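Local coordinates for tRNA-5-methyluridine(54) 2-sulfurtransferase (Pyrococcus horikoshii, PDB 3VRH), which catalyses the ATP-dependent 2-thiolation of 5-methyluridine 54 in the T loop of tRNAs, a modification that stabilises tRNA at high temperature, at the interface of chains A and B. Coordinates in Å, arbitrary orientation; residue numbers count along the deposited sequence, not the author numbering. Chains: chain A/B, Putative uncharacterized protein PH0300.

Contact 1: the interface of chains A and B. Residues chain A 234, 237-238; chain B 231, 234, 237.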
# COMPACT_ATOMS: atom_id res chain seq x y z
N VAL A 234 -4.87 -3.54 -9.79
CA VAL A 234 -5.15 -3.77 -8.38
C VAL A 234 -6.06 -2.67 -7.81
O VAL A 234 -7.07 -2.95 -7.16
CB VAL A 234 -3.84 -3.80 -7.59
CG1 VAL A 234 -4.09 -3.58 -6.13
CG2 VAL A 234 -3.13 -5.12 -7.81
N GLU A 237 -9.44 -2.87 -9.22
CA GLU A 237 -10.10 -3.98 -8.53
C GLU A 237 -10.70 -3.51 -7.21
O GLU A 237 -11.90 -3.62 -7.00
CB GLU A 237 -9.15 -5.16 -8.29
CG GLU A 237 -9.85 -6.42 -7.76
CD GLU A 237 -8.98 -7.25 -6.81
OE1 GLU A 237 -7.75 -7.33 -7.06
OE2 GLU A 237 -9.52 -7.81 -5.83
N LEU A 238 -9.85 -2.95 -6.34
CA LEU A 238 -10.29 -2.40 -5.06
C LEU A 238 -11.38 -1.33 -5.17
O LEU A 238 -12.31 -1.29 -4.36
CB LEU A 238 -9.10 -1.85 -4.28
CG LEU A 238 -8.11 -2.89 -3.81
CD1 LEU A 238 -6.99 -2.24 -3.02
CD2 LEU A 238 -8.81 -3.94 -2.96
N MET B 231 -7.63 -7.65 0.93
CA MET B 231 -6.19 -7.36 0.90
C MET B 231 -5.40 -8.62 0.60
O MET B 231 -4.44 -8.57 -0.17
CB MET B 231 -5.72 -6.75 2.22
CG MET B 231 -6.50 -5.53 2.66
SD MET B 231 -6.21 -4.03 1.67
CE MET B 231 -7.55 -4.10 0.48
N VAL B 234 -5.75 -9.42 -3.20
CA VAL B 234 -4.89 -8.48 -3.90
C VAL B 234 -3.41 -8.89 -3.78
O VAL B 234 -2.69 -8.94 -4.77
CB VAL B 234 -5.07 -7.07 -3.32
CG1 VAL B 234 -3.91 -6.19 -3.66
CG2 VAL B 234 -6.37 -6.47 -3.81
N GLU B 237 -2.71 -11.96 -5.65
CA GLU B 237 -2.65 -11.57 -7.06
C GLU B 237 -1.25 -11.07 -7.40
O GLU B 237 -0.59 -11.62 -8.27
CB GLU B 237 -3.69 -10.51 -7.41
CG GLU B 237 -3.79 -10.22 -8.92
CD GLU B 237 -4.15 -8.77 -9.24
OE1 GLU B 237 -4.96 -8.18 -8.49
OE2 GLU B 237 -3.62 -8.22 -10.25
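Helix 228-241 of chain A meets helix 228-241 of chain B, the same element from each subunit of the TtuA homodimer, so the patch illustrates how a two-fold axis turns one residue into its own partner. A:Val234 and B:Val234 bring their CG1 methyls together at 3.6 Å, the two side chains crossing at about a right angle. In both copies CG1 lies opposite the backbone N (chi1 161°), and this rotation sends one methyl to the self-contact while CG2 serves different neighbours. B:Val234 CG2 packs against A:Leu238 CD2 at 3.6 Å, again crosswise, and A:Leu238 CD2 also takes the terminal methyl CE of B:Met231 at 3.7 Å. The thioether chain of B:Met231 is bent at its second and third torsions, which brings CE back towards the leucine. The same valine methyl also abuts a carboxylate: B:Val234 CG2 lies 3.6 Å from A:Glu237 OE1, the two side chains running past each other in opposite directions. The glutamates themselves pass antiparallel, their carboxylate planes turned 46° apart. If both are ionised, their closeness would probably favour protonation of one of them; A:Glu237 OE1 stands 3.3 Å from B:Glu237 OE1.

Contact 2: the interface of chains A and B. Residues chain A 168, 249, 252-253, 260; chain B 168-169, 171.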
# COMPACT_ATOMS: atom_id res chain seq x y z
N ILE A 168 5.16 2.35 -1.87
CA ILE A 168 4.93 1.83 -0.52
C ILE A 168 5.27 0.34 -0.43
O ILE A 168 5.84 -0.11 0.56
CB ILE A 168 3.49 2.09 -0.08
CG1 ILE A 168 3.35 3.53 0.37
CG2 ILE A 168 3.09 1.17 1.05
CD1 ILE A 168 2.00 4.10 0.12
N PHE A 249 -7.27 7.06 -0.42
CA PHE A 249 -5.84 6.77 -0.33
C PHE A 249 -4.97 8.01 -0.54
O PHE A 249 -4.05 8.28 0.24
CB PHE A 249 -5.49 5.70 -1.37
CG PHE A 249 -4.08 5.19 -1.29
CD1 PHE A 249 -3.47 4.97 -0.06
CD2 PHE A 249 -3.38 4.88 -2.46
CE1 PHE A 249 -2.19 4.47 0.01
CE2 PHE A 249 -2.07 4.37 -2.39
CZ PHE A 249 -1.49 4.17 -1.15
N GLY A 252 -5.51 10.67 2.23
CA GLY A 252 -4.80 10.27 3.42
C GLY A 252 -3.32 10.54 3.25
O GLY A 252 -2.66 11.01 4.16
N TYR A 253 -2.79 10.24 2.07
CA TYR A 253 -1.37 10.43 1.80
C TYR A 253 -0.91 11.88 1.96
O TYR A 253 0.18 12.15 2.50
CB TYR A 253 -1.00 9.94 0.39
CG TYR A 253 0.36 10.44 -0.04
CD1 TYR A 253 1.51 9.94 0.55
CD2 TYR A 253 0.49 11.42 -1.01
CE1 TYR A 253 2.76 10.40 0.18
CE2 TYR A 253 1.72 11.87 -1.40
CZ TYR A 253 2.85 11.36 -0.81
OH TYR A 253 4.09 11.83 -1.20
N PHE A 260 7.58 11.40 5.81
CA PHE A 260 8.66 10.87 5.00
C PHE A 260 9.74 11.91 4.78
O PHE A 260 10.78 11.61 4.21
CB PHE A 260 8.12 10.33 3.67
CG PHE A 260 7.07 9.28 3.84
CD1 PHE A 260 5.73 9.58 3.64
CD2 PHE A 260 7.41 8.00 4.25
CE1 PHE A 260 4.75 8.60 3.83
CE2 PHE A 260 6.45 7.03 4.45
CZ PHE A 260 5.11 7.32 4.24
N ILE B 168 -2.28 1.17 5.39
CA ILE B 168 -1.66 2.17 4.53
C ILE B 168 -2.67 2.82 3.60
O ILE B 168 -2.63 4.02 3.37
CB ILE B 168 -0.51 1.55 3.73
CG1 ILE B 168 0.72 1.44 4.61
CG2 ILE B 168 -0.17 2.38 2.51
CD1 ILE B 168 1.59 0.28 4.27
N LEU B 169 -3.57 2.02 3.05
CA LEU B 169 -4.68 2.56 2.27
C LEU B 169 -5.48 3.59 3.06
O LEU B 169 -5.91 4.60 2.50
CB LEU B 169 -5.61 1.45 1.79
CG LEU B 169 -5.02 0.58 0.69
CD1 LEU B 169 -5.89 -0.65 0.48
CD2 LEU B 169 -4.84 1.39 -0.61
N TRP B 171 -4.25 5.15 5.71
CA TRP B 171 -3.28 5.95 6.45
C TRP B 171 -3.50 5.94 7.98
O TRP B 171 -3.52 6.98 8.63
CB TRP B 171 -3.16 7.35 5.85
CG TRP B 171 -2.53 7.26 4.49
CD1 TRP B 171 -3.17 7.24 3.27
CD2 TRP B 171 -1.14 7.07 4.21
NE1 TRP B 171 -2.24 7.07 2.25
CE2 TRP B 171 -0.99 6.97 2.81
CE3 TRP B 171 0.00 6.97 5.02
CZ2 TRP B 171 0.25 6.79 2.20
CZ3 TRP B 171 1.23 6.78 4.42
CH2 TRP B 171 1.34 6.70 3.02
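With chi1 at -68° and chi2 at 97°, the indole of B:Trp171 reaches across to helix 245-256 of chain A, while A:Phe249, its CG opposite the backbone N (chi1 -174°), swings its ring towards the end of helix 157-169 of chain B. The result is a worked case of reciprocal aromatic insertion in a homodimer. One face of the indole lies against the backbone of the A:Gly252 to A:Tyr253 stretch: the carbonyl carbon of A:Gly252 sits over the five-membered ring, 3.7 Å from its centroid, and A:Tyr253 CA stands over the same face nearer the rim. The opposite face is met by the carbonyl oxygen of B:Ile168, from the tryptophan's own chain. Further out, the six-membered ring presents CZ3 to the edge of A:Phe260, in the plane of the phenyl ring, with A:Phe260 CZ 3.9 Å away. The A:Phe249 ring has B:Leu169 CD2 over the centre of one face and B:Ile168 O at its edge, in plane, 3.4 Å from A:Phe249 CE1. A:Ile168 and B:Ile168 slide past each other, CG2 of the former 3.7 Å from CD1 of the latter. A weak, bent hydrogen bond runs from B:Trp171 NE1 to A:Phe249 O at 3.0 Å.

Contact 3: the interface of chains A and B. Residues chain A 238, 241-242; chain B 227, 230-231.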
# COMPACT_ATOMS: atom_id res chain seq x y z
N LEU A 238 -9.85 -2.95 -6.34
CA LEU A 238 -10.29 -2.40 -5.06
C LEU A 238 -11.38 -1.33 -5.17
O LEU A 238 -12.31 -1.29 -4.36
CB LEU A 238 -9.10 -1.85 -4.28
CG LEU A 238 -8.11 -2.89 -3.81
CD1 LEU A 238 -6.99 -2.24 -3.02
CD2 LEU A 238 -8.81 -3.94 -2.96
N LYS A 241 -14.75 -2.94 -5.73
CA LYS A 241 -15.16 -3.48 -4.44
C LYS A 241 -15.64 -2.34 -3.54
O LYS A 241 -16.76 -2.38 -3.05
CB LYS A 241 -14.01 -4.23 -3.74
CG LYS A 241 -13.40 -5.38 -4.53
CD LYS A 241 -14.41 -6.49 -4.80
CE LYS A 241 -13.76 -7.71 -5.43
NZ LYS A 241 -12.76 -8.35 -4.53
N ARG A 242 -14.79 -1.33 -3.34
CA ARG A 242 -15.15 -0.21 -2.47
C ARG A 242 -14.89 1.14 -3.13
O ARG A 242 -13.82 1.72 -2.98
CB ARG A 242 -14.41 -0.29 -1.12
CG ARG A 242 -15.33 -0.30 0.11
CD ARG A 242 -14.68 -1.00 1.31
NE ARG A 242 -14.52 -2.45 1.10
CZ ARG A 242 -13.64 -3.21 1.75
NH1 ARG A 242 -12.82 -2.66 2.65
NH2 ARG A 242 -13.55 -4.51 1.50
N THR B 227 -12.55 -7.37 4.13
CA THR B 227 -11.49 -6.40 3.86
C THR B 227 -10.11 -7.04 3.88
O THR B 227 -9.36 -6.94 2.91
CB THR B 227 -11.46 -5.30 4.91
OG1 THR B 227 -12.79 -4.84 5.16
CG2 THR B 227 -10.58 -4.15 4.44
N ASP B 230 -10.00 -9.10 1.22
CA ASP B 230 -9.78 -8.30 0.02
C ASP B 230 -8.29 -8.05 -0.15
O ASP B 230 -7.75 -8.22 -1.25
CB ASP B 230 -10.53 -6.96 0.07
CG ASP B 230 -12.01 -7.09 -0.25
OD1 ASP B 230 -12.44 -8.19 -0.69
OD2 ASP B 230 -12.75 -6.09 -0.10
N MET B 231 -7.63 -7.65 0.93
CA MET B 231 -6.19 -7.36 0.90
C MET B 231 -5.40 -8.62 0.60
O MET B 231 -4.44 -8.57 -0.17
CB MET B 231 -5.72 -6.75 2.22
CG MET B 231 -6.50 -5.53 2.66
SD MET B 231 -6.21 -4.03 1.67
CE MET B 231 -7.55 -4.10 0.48
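The guanidinium of A:Arg242 has B:Thr227 CA at its edge, in plane, and the carboxylate of B:Asp230 beside it with its plane tilted 32° from the guanidinium; the terminal nitrogens NH1 and NH2 point to B:Thr227 and B:Asp230. The site exemplifies a charged cluster beside a largely apolar helix-to-helix contact. NH2 of A:Arg242 faces OD2 of B:Asp230 in a salt bridge whose modelled geometry is doubtful. The other terminal nitrogen, NH1, gives a weak, bent hydrogen bond of 3.3 Å to the hydroxyl OG1 of B:Thr227. A bend at chi3 (-68°) turns the end of the arginine chain towards these two residues. A:Lys241 comes to the same aspartate at its other oxygen: NZ stands 3.9 Å from B:Asp230 OD1 in a long salt bridge, brought round by bends at the second and fourth torsions of the lysine chain. The nearby lysine and arginine, if charged, would probably favour the ionised form of B:Asp230. Beside this group, A:Leu238 and B:Met231 continue the apolar layer. In the fold, A:Lys241 closes helix 228-241 and A:Arg242 follows it, whereas B:Thr227 directly precedes the same helix of chain B and B:Asp230 lies in its first turn, so the C-terminal end of one helix packs against the N-terminal end of its symmetry mate.

Contact 1 and contact 3 are neighbouring stretches of one seam along helix 228-241 and its flanking residues: the centres of their C-alpha atoms are about 7 Å apart, and they share A:Leu238 and B:Met231. Contact 2 lies about 16 Å from each, and is built from helices 157-169 and 245-256, the short 3-10 helix 257-260 and the loop that carries B:Trp171. Contacts 1 and 2 both include residues that meet their own copies, and the other pairs recur with the chains exchanged. Together these apolar, aromatic and charged patches probably hold the TtuA homodimer in a defined relative orientation.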